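Long-range contact in alpha-catenin-like protein hmp-1 (Caenorhabditis elegans, PDB 5H5M), which links cadherin-bound beta-catenin to actin filaments at adherens junctions and is required for cell migration and shape changes in the embryo: residues A[252-261]-A[348-359]. Sequence-based numbering, arbitrary orientation.
Sequences CERGIKGITA and KEEEMNEFINAC
Phe355 and Ile259 interlock as knobs into holes between two antiparallel helices of a four-helix bundle in the M domain of this vinculin-family protein; the local axes approach to 9.2 Å at 162°. Phe355, its CG swung anti to the backbone N (chi1 -170°), reaches in among Cys252, Gly255, Ile256 and Ile259. Gly255 suits this spot because a side chain there would run into the ring: its CA already lies 3.7 Å from Phe355 CE2. The carbonyl oxygen of Cys252 meets the ring edge in plane, while Cys359 SG sits over one face, offset toward the rim. Ile259, branched and wholly apolar, fills the reciprocal hole, its CD1 3.7 Å from Phe355 CB and its CG2 against the Lys348 carbonyl. Leu332 of helix 305-339 and Val276 of helix 276-300 touch both knobs, placing them in the bundle core, and Glu351 turns its carboxylate away to a salt bridge with Arg335.

Along the flank, Ile256 splits its branches: CG2 packs on Met352 SD at 3.8 Å, and CD1 on Ile356 CG1. Cutting Ile256 back to an alanine is likely to leave Met352 SD and Ile356 CG1 without their shared apolar partner and open a gap beside them.

Ile256 O accepts hydrogen bonds from both Thr260 N and Thr260 OG1 (3.0 Å). The Lys348 methylenes instead make an apolar contact with the last turn, CD packing 3.4 Å from Thr260 O.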
# COMPACT_ATOMS: atom_id res chain seq x y z
N CYS A 252 2.06 13.39 8.45
CA CYS A 252 1.93 14.63 9.21
C CYS A 252 2.74 14.57 10.50
O CYS A 252 3.42 15.53 10.87
CB CYS A 252 0.46 14.92 9.52
SG CYS A 252 0.19 16.43 10.48
N GLU A 253 2.67 13.43 11.18
CA GLU A 253 3.41 13.25 12.43
C GLU A 253 4.91 13.28 12.18
O GLU A 253 5.67 13.80 13.00
CB GLU A 253 3.01 11.95 13.11
CG GLU A 253 1.57 11.93 13.59
CD GLU A 253 1.19 10.61 14.25
OE1 GLU A 253 1.95 9.63 14.11
OE2 GLU A 253 0.12 10.56 14.90
N ARG A 254 5.34 12.74 11.04
CA ARG A 254 6.74 12.77 10.66
C ARG A 254 7.20 14.20 10.40
O ARG A 254 8.28 14.61 10.83
CB ARG A 254 6.99 11.90 9.43
CG ARG A 254 7.62 10.55 9.75
CD ARG A 254 8.00 9.78 8.48
NE ARG A 254 6.84 9.48 7.64
CZ ARG A 254 6.08 8.41 7.78
NH1 ARG A 254 6.34 7.52 8.73
NH2 ARG A 254 5.04 8.21 6.97
N GLY A 255 6.36 14.97 9.70
CA GLY A 255 6.64 16.36 9.43
C GLY A 255 6.69 17.21 10.69
O GLY A 255 7.49 18.14 10.79
N ILE A 256 5.84 16.88 11.66
CA ILE A 256 5.81 17.59 12.93
C ILE A 256 7.13 17.40 13.67
O ILE A 256 7.67 18.35 14.24
CB ILE A 256 4.63 17.13 13.81
CG1 ILE A 256 3.32 17.69 13.27
CG2 ILE A 256 4.82 17.57 15.25
CD1 ILE A 256 2.09 17.11 13.94
N LYS A 257 7.65 16.18 13.65
CA LYS A 257 8.93 15.88 14.30
C LYS A 257 10.08 16.66 13.69
O LYS A 257 11.01 17.07 14.39
CB LYS A 257 9.23 14.38 14.25
CG LYS A 257 8.56 13.59 15.35
CD LYS A 257 9.46 12.46 15.84
CE LYS A 257 8.97 11.89 17.16
NZ LYS A 257 9.95 10.93 17.73
N GLY A 258 10.03 16.88 12.38
CA GLY A 258 11.06 17.65 11.70
C GLY A 258 11.02 19.12 12.06
O GLY A 258 12.05 19.78 12.13
N ILE A 259 9.81 19.63 12.29
CA ILE A 259 9.62 21.03 12.65
C ILE A 259 10.12 21.30 14.07
O ILE A 259 10.80 22.30 14.32
CB ILE A 259 8.13 21.43 12.54
CG1 ILE A 259 7.71 21.48 11.08
CG2 ILE A 259 7.88 22.77 13.22
CD1 ILE A 259 6.25 21.81 10.88
N THR A 260 9.80 20.40 14.99
CA THR A 260 10.05 20.62 16.41
C THR A 260 11.45 20.20 16.85
O THR A 260 11.89 20.57 17.94
CB THR A 260 9.03 19.86 17.26
OG1 THR A 260 9.04 18.47 16.91
CG2 THR A 260 7.63 20.43 17.04
N ALA A 261 12.16 19.44 16.02
CA ALA A 261 13.50 19.00 16.36
C ALA A 261 14.55 19.74 15.54
O ALA A 261 14.98 20.83 15.91
CB ALA A 261 13.64 17.50 16.17
N LYS A 348 8.38 27.15 16.65
CA LYS A 348 8.17 25.74 16.34
C LYS A 348 6.70 25.35 16.54
O LYS A 348 6.13 24.64 15.73
CB LYS A 348 9.06 24.85 17.21
CG LYS A 348 10.54 24.88 16.83
CD LYS A 348 11.35 23.96 17.74
CE LYS A 348 12.82 23.96 17.36
NZ LYS A 348 13.41 25.33 17.45
N GLU A 349 6.11 25.85 17.63
CA GLU A 349 4.71 25.58 17.92
C GLU A 349 3.80 26.18 16.85
O GLU A 349 2.88 25.52 16.37
CB GLU A 349 4.33 26.12 19.30
CG GLU A 349 2.96 25.66 19.78
CD GLU A 349 2.55 26.30 21.09
OE1 GLU A 349 3.30 27.14 21.62
OE2 GLU A 349 1.46 25.95 21.60
N GLU A 350 4.08 27.42 16.47
CA GLU A 350 3.30 28.10 15.44
C GLU A 350 3.36 27.36 14.10
O GLU A 350 2.35 27.20 13.41
CB GLU A 350 3.78 29.54 15.25
CG GLU A 350 3.52 30.46 16.44
CD GLU A 350 4.05 31.86 16.21
OE1 GLU A 350 4.69 32.10 15.17
OE2 GLU A 350 3.83 32.74 17.08
N GLU A 351 4.55 26.89 13.74
CA GLU A 351 4.74 26.22 12.46
C GLU A 351 4.20 24.79 12.50
O GLU A 351 3.74 24.27 11.48
CB GLU A 351 6.22 26.22 12.07
CG GLU A 351 6.83 27.61 11.91
CD GLU A 351 6.38 28.34 10.65
OE1 GLU A 351 7.08 29.28 10.22
OE2 GLU A 351 5.32 27.99 10.07
N MET A 352 4.26 24.17 13.67
CA MET A 352 3.68 22.85 13.86
C MET A 352 2.17 22.90 13.64
O MET A 352 1.59 22.06 12.95
CB MET A 352 4.00 22.31 15.26
CG MET A 352 3.19 21.08 15.65
SD MET A 352 3.58 20.48 17.30
CE MET A 352 3.02 21.85 18.30
N ASN A 353 1.54 23.92 14.22
CA ASN A 353 0.11 24.12 14.05
C ASN A 353 -0.25 24.46 12.61
O ASN A 353 -1.26 23.99 12.09
CB ASN A 353 -0.39 25.21 15.00
CG ASN A 353 -0.53 24.72 16.43
OD1 ASN A 353 -0.89 23.57 16.67
ND2 ASN A 353 -0.25 25.60 17.39
N GLU A 354 0.57 25.28 11.96
CA GLU A 354 0.35 25.64 10.56
C GLU A 354 0.44 24.41 9.66
O GLU A 354 -0.31 24.29 8.69
CB GLU A 354 1.34 26.71 10.10
CG GLU A 354 1.34 26.98 8.60
CD GLU A 354 -0.00 27.46 8.06
OE1 GLU A 354 -0.86 27.90 8.85
OE2 GLU A 354 -0.19 27.40 6.83
N PHE A 355 1.35 23.51 9.98
CA PHE A 355 1.51 22.28 9.22
C PHE A 355 0.31 21.35 9.44
O PHE A 355 -0.19 20.74 8.49
CB PHE A 355 2.80 21.57 9.59
CG PHE A 355 3.15 20.42 8.68
CD1 PHE A 355 3.38 20.63 7.34
CD2 PHE A 355 3.24 19.13 9.18
CE1 PHE A 355 3.70 19.58 6.50
CE2 PHE A 355 3.56 18.07 8.34
CZ PHE A 355 3.79 18.30 7.00
N ILE A 356 -0.13 21.25 10.69
CA ILE A 356 -1.29 20.44 11.04
C ILE A 356 -2.55 20.93 10.33
O ILE A 356 -3.31 20.14 9.76
CB ILE A 356 -1.54 20.43 12.56
CG1 ILE A 356 -0.50 19.57 13.27
CG2 ILE A 356 -2.94 19.92 12.89
CD1 ILE A 356 -0.64 19.54 14.78
N ASN A 357 -2.77 22.24 10.35
CA ASN A 357 -3.91 22.84 9.67
C ASN A 357 -3.84 22.64 8.16
O ASN A 357 -4.87 22.47 7.51
CB ASN A 357 -4.03 24.33 10.00
CG ASN A 357 -4.38 24.58 11.45
OD1 ASN A 357 -4.98 23.73 12.11
ND2 ASN A 357 -3.99 25.74 11.96
N ALA A 358 -2.63 22.66 7.62
CA ALA A 358 -2.44 22.44 6.19
C ALA A 358 -2.72 20.98 5.82
O ALA A 358 -3.39 20.71 4.83
CB ALA A 358 -1.03 22.82 5.77
N CYS A 359 -2.22 20.05 6.63
CA CYS A 359 -2.45 18.63 6.41
C CYS A 359 -3.94 18.30 6.52
O CYS A 359 -4.44 17.40 5.85
CB CYS A 359 -1.66 17.78 7.40
SG CYS A 359 0.12 17.80 7.16